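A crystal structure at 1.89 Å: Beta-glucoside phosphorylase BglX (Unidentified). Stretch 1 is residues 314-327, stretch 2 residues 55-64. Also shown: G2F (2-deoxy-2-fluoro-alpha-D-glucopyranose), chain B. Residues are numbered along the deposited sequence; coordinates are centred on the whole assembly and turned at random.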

# COMPACT_ATOMS: atom_id res chain seq x y z
N ASP A 314 19.40 6.43 -0.85
CA ASP A 314 20.02 6.63 0.45
C ASP A 314 19.94 5.38 1.32
O ASP A 314 20.80 5.20 2.20
CB ASP A 314 19.35 7.79 1.19
CG ASP A 314 19.46 9.10 0.43
OD1 ASP A 314 20.57 9.41 -0.06
OD2 ASP A 314 18.43 9.80 0.31
N MET A 315 18.95 4.53 1.09
CA MET A 315 18.72 3.36 1.93
C MET A 315 18.25 2.17 1.12
O MET A 315 17.42 2.31 0.21
CB MET A 315 17.71 3.72 3.02
CG MET A 315 17.24 2.59 3.88
SD MET A 315 16.37 3.14 5.37
CE MET A 315 17.13 4.68 5.75
N LEU A 316 18.80 1.00 1.45
CA LEU A 316 18.38 -0.27 0.89
C LEU A 316 17.35 -0.90 1.81
O LEU A 316 17.60 -1.05 3.01
CB LEU A 316 19.57 -1.22 0.73
CG LEU A 316 20.64 -0.80 -0.27
CD1 LEU A 316 21.98 -1.45 0.05
CD2 LEU A 316 20.23 -1.17 -1.67
N THR A 317 16.21 -1.26 1.26
CA THR A 317 15.10 -1.81 2.05
C THR A 317 15.18 -3.33 2.00
O THR A 317 14.81 -3.96 1.01
CB THR A 317 13.77 -1.27 1.54
OG1 THR A 317 13.81 0.16 1.60
CG2 THR A 317 12.61 -1.78 2.38
N PHE A 318 15.69 -3.91 3.08
CA PHE A 318 15.70 -5.35 3.34
C PHE A 318 16.89 -6.02 2.69
O PHE A 318 17.42 -5.55 1.67
CB PHE A 318 14.42 -6.05 2.86
CG PHE A 318 13.16 -5.46 3.40
CD1 PHE A 318 13.18 -4.62 4.51
CD2 PHE A 318 11.94 -5.74 2.81
CE1 PHE A 318 12.01 -4.08 5.01
CE2 PHE A 318 10.76 -5.20 3.30
CZ PHE A 318 10.80 -4.38 4.41
N THR A 319 17.32 -7.13 3.28
CA THR A 319 18.41 -7.94 2.78
C THR A 319 17.88 -9.31 2.39
O THR A 319 16.77 -9.70 2.77
CB THR A 319 19.52 -8.10 3.82
OG1 THR A 319 18.97 -8.64 5.03
CG2 THR A 319 20.19 -6.77 4.12
N LEU A 320 18.69 -10.05 1.64
CA LEU A 320 18.37 -11.42 1.25
C LEU A 320 19.13 -12.36 2.18
O LEU A 320 18.57 -12.85 3.17
CB LEU A 320 18.73 -11.63 -0.23
CG LEU A 320 18.44 -12.97 -0.89
CD1 LEU A 320 16.96 -13.29 -0.80
CD2 LEU A 320 18.90 -12.93 -2.34
N ASN A 321 20.40 -12.61 1.87
CA ASN A 321 21.32 -13.17 2.85
C ASN A 321 22.08 -12.01 3.49
O ASN A 321 22.84 -11.32 2.79
CB ASN A 321 22.30 -14.14 2.19
CG ASN A 321 23.23 -14.80 3.18
OD1 ASN A 321 24.29 -14.28 3.50
ND2 ASN A 321 22.81 -15.95 3.70
N PRO A 322 21.89 -11.73 4.78
CA PRO A 322 22.44 -10.47 5.34
C PRO A 322 23.96 -10.45 5.41
O PRO A 322 24.55 -9.38 5.20
CB PRO A 322 21.79 -10.38 6.73
CG PRO A 322 21.30 -11.74 7.03
CD PRO A 322 21.00 -12.41 5.74
N THR A 323 24.61 -11.57 5.69
CA THR A 323 26.07 -11.59 5.68
C THR A 323 26.58 -11.25 4.29
O THR A 323 27.48 -10.42 4.13
CB THR A 323 26.58 -12.96 6.13
OG1 THR A 323 26.11 -13.23 7.45
CG2 THR A 323 28.10 -13.01 6.10
N GLU A 324 26.00 -11.88 3.26
CA GLU A 324 26.45 -11.65 1.90
C GLU A 324 26.18 -10.21 1.46
O GLU A 324 27.04 -9.57 0.85
CB GLU A 324 25.75 -12.63 0.96
CG GLU A 324 25.91 -12.31 -0.51
CD GLU A 324 25.39 -13.43 -1.40
OE1 GLU A 324 24.16 -13.63 -1.44
OE2 GLU A 324 26.22 -14.11 -2.04
N ASP A 325 24.99 -9.70 1.77
CA ASP A 325 24.64 -8.34 1.36
C ASP A 325 25.56 -7.32 1.99
O ASP A 325 26.01 -6.38 1.31
CB ASP A 325 23.18 -8.05 1.72
CG ASP A 325 22.20 -8.78 0.82
OD1 ASP A 325 22.65 -9.46 -0.14
OD2 ASP A 325 20.98 -8.65 1.05
N PHE A 326 25.87 -7.47 3.27
CA PHE A 326 26.75 -6.51 3.92
C PHE A 326 28.16 -6.60 3.37
O PHE A 326 28.82 -5.58 3.14
CB PHE A 326 26.75 -6.71 5.43
CG PHE A 326 27.41 -5.60 6.18
CD1 PHE A 326 26.82 -4.35 6.24
CD2 PHE A 326 28.63 -5.78 6.83
CE1 PHE A 326 27.42 -3.30 6.92
CE2 PHE A 326 29.23 -4.74 7.52
CZ PHE A 326 28.63 -3.50 7.57
N LYS A 327 28.64 -7.82 3.13
CA LYS A 327 29.94 -8.00 2.49
C LYS A 327 29.97 -7.35 1.12
O LYS A 327 30.99 -6.76 0.73
CB LYS A 327 30.26 -9.50 2.40
CG LYS A 327 31.43 -9.85 1.50
CD LYS A 327 31.86 -11.30 1.73
CE LYS A 327 32.85 -11.79 0.67
NZ LYS A 327 33.06 -13.27 0.75
C1 G2F B . 8.14 -3.01 -1.79
C2 G2F B . 6.67 -2.59 -2.12
C3 G2F B . 6.33 -1.34 -1.26
C4 G2F B . 6.59 -1.67 0.24
C5 G2F B . 8.09 -2.10 0.39
C6 G2F B . 8.40 -2.52 1.88
O3 G2F B . 4.95 -1.11 -1.38
O4 G2F B . 6.43 -0.48 0.96
O5 G2F B . 8.31 -3.25 -0.41
O6 G2F B . 7.46 -3.47 2.28
F2 G2F B . 6.56 -2.28 -3.43
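Stretch 2 (55-64) KHFLPGAVMY

How does stretch 2 run along stretch 1? The two halves are matched in reverse order, early residues of stretch 2 against the late part of stretch 1, yet within each half both chains advance in the same sense. The CA atoms of His56 and Thr323 lie 6.1 Å apart and those of Phe57 and Phe326 7.4 Å, while further on the CA atoms of Gly60 and Met315 are 8.3 Å apart, and those of Val62 and Phe318 8.5 Å. The early residues of stretch 2 thus meet the helix that begins at Pro322, and the later ones meet the segment before it. Residues 55-60 are loop or turn, with Phe57 almost fully extended at phi/psi of -175/172, and residues 61-64 form a strand. No clear hydrogen bond joins the two backbones, so the 459 Å² buried between the stretches rests chiefly on side-chain packing.

What makes Phe57 the centre of the contact? It has the largest area covered by the other stretch, 89 Å², and its CA-to-CB bond points toward stretch 1. Phe57 CB sits over one face of the Phe326 ring, 3.6 Å from Phe326 CE1 and 3.7 Å from the ring centroid, only 17° off the normal, which is a CH-pi contact. The Phe57 ring does not stack squarely on it: the two ring planes are near parallel, at 24°, but slid apart with centroids 5.2 Å from each other, so they barely overlap. The chi1 of 49° (p) carries the Phe57 ring on to the start of the helix, where its CE1 lies 4.0 Å from Pro322 CB and 3.8 Å from Pro322 O. That carbonyl stands at the ring edge and also accepts from Phe326 N, with 3.0 Å between Phe326 N and Pro322 O. At the tip, Phe57 CZ reaches 4.2 Å from Thr319 CG2.

What does His56 add beside it? With 70 Å² covered, it lies along the first turn of the helix, with His56 CD2 3.9 Å from Pro322 CG. Thr323 OG1 lies over one face of the same imidazole, 3.1 Å from His56 ND1. The backbone contributes too: His56 O is 3.9 Å from Phe326 CD2, over a face of the phenyl ring. The turn it packs on is held by a cap, Glu324 N donating to Asn321 OD1 at 3.0 Å, and by Leu320 N donating to Asp325 OD2 at 2.7 Å.

How does the contact continue into the strand? The CA-to-CB bonds alternate there: those of Ala61 and Met63 point toward stretch 1, that of Val62 away. Ala61 CB packs 4.0 Å from Met315 SD. Met63 SD approaches the edge of the Phe318 ring, 3.7 Å from Phe318 CZ and close to the ring plane. The CA-to-CB bond of Phe318 points sideways, yet the end of its ring comes nearer to the strand. Both residues also reach the bound fluoroglucose, with Met63 SD 3.6 Å from G2F O6 and Phe318 CE2 3.8 Å from G2F C6, so this end of the contact borders the sugar.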

# COMPACT_ATOMS: atom_id res chain seq x y z
N LYS A 55 22.92 -8.76 14.22
CA LYS A 55 23.99 -9.74 14.35
C LYS A 55 25.13 -9.51 13.37
O LYS A 55 26.28 -9.85 13.67
CB LYS A 55 23.46 -11.16 14.15
CG LYS A 55 22.22 -11.49 14.96
N HIS A 56 24.84 -8.97 12.18
CA HIS A 56 25.83 -8.88 11.12
C HIS A 56 26.24 -7.45 10.83
O HIS A 56 27.23 -7.24 10.12
CB HIS A 56 25.28 -9.53 9.85
CG HIS A 56 24.77 -10.92 10.08
ND1 HIS A 56 25.61 -12.00 10.21
CD2 HIS A 56 23.51 -11.39 10.22
CE1 HIS A 56 24.88 -13.09 10.41
NE2 HIS A 56 23.61 -12.75 10.42
N PHE A 57 25.50 -6.48 11.34
CA PHE A 57 25.75 -5.06 11.14
C PHE A 57 24.74 -4.32 12.01
O PHE A 57 23.83 -4.92 12.57
CB PHE A 57 25.61 -4.66 9.67
CG PHE A 57 24.36 -5.17 9.02
CD1 PHE A 57 24.38 -6.31 8.23
CD2 PHE A 57 23.15 -4.51 9.20
CE1 PHE A 57 23.24 -6.78 7.64
CE2 PHE A 57 22.00 -4.98 8.61
CZ PHE A 57 22.04 -6.12 7.82
N LEU A 58 24.91 -3.01 12.09
CA LEU A 58 24.01 -2.18 12.89
C LEU A 58 23.10 -1.40 11.94
O LEU A 58 23.55 -0.42 11.32
CB LEU A 58 24.81 -1.24 13.80
CG LEU A 58 25.77 -2.00 14.74
CD1 LEU A 58 26.63 -1.05 15.58
CD2 LEU A 58 25.02 -2.98 15.66
N PRO A 59 21.84 -1.79 11.78
CA PRO A 59 21.02 -1.21 10.72
C PRO A 59 20.57 0.21 11.04
O PRO A 59 20.57 0.65 12.20
CB PRO A 59 19.81 -2.15 10.64
CG PRO A 59 19.68 -2.70 12.01
CD PRO A 59 21.10 -2.83 12.53
N GLY A 60 20.18 0.92 9.99
CA GLY A 60 19.68 2.27 10.15
C GLY A 60 18.19 2.33 10.43
O GLY A 60 17.69 3.33 10.96
N ALA A 61 17.47 1.26 10.09
CA ALA A 61 16.02 1.23 10.23
C ALA A 61 15.54 -0.21 10.29
O ALA A 61 16.27 -1.14 9.96
CB ALA A 61 15.33 1.97 9.07
N VAL A 62 14.29 -0.38 10.74
CA VAL A 62 13.57 -1.64 10.63
C VAL A 62 12.17 -1.35 10.14
O VAL A 62 11.67 -0.22 10.25
CB VAL A 62 13.51 -2.42 11.96
CG1 VAL A 62 14.90 -2.77 12.45
CG2 VAL A 62 12.76 -1.62 13.02
N MET A 63 11.52 -2.37 9.58
CA MET A 63 10.10 -2.33 9.25
C MET A 63 9.41 -3.50 9.92
O MET A 63 9.88 -4.64 9.84
CB MET A 63 9.85 -2.41 7.74
CG MET A 63 8.39 -2.08 7.38
SD MET A 63 7.76 -2.74 5.82
CE MET A 63 7.54 -4.46 6.26
N TYR A 64 8.29 -3.22 10.59
CA TYR A 64 7.48 -4.25 11.22
C TYR A 64 6.50 -4.82 10.20
O TYR A 64 5.74 -4.07 9.58
CB TYR A 64 6.68 -3.71 12.42
CG TYR A 64 7.50 -3.19 13.59
CD1 TYR A 64 8.74 -3.72 13.89
CD2 TYR A 64 7.00 -2.19 14.41
CE1 TYR A 64 9.47 -3.26 14.96
CE2 TYR A 64 7.73 -1.71 15.48
CZ TYR A 64 8.96 -2.26 15.76
OH TYR A 64 9.70 -1.80 16.82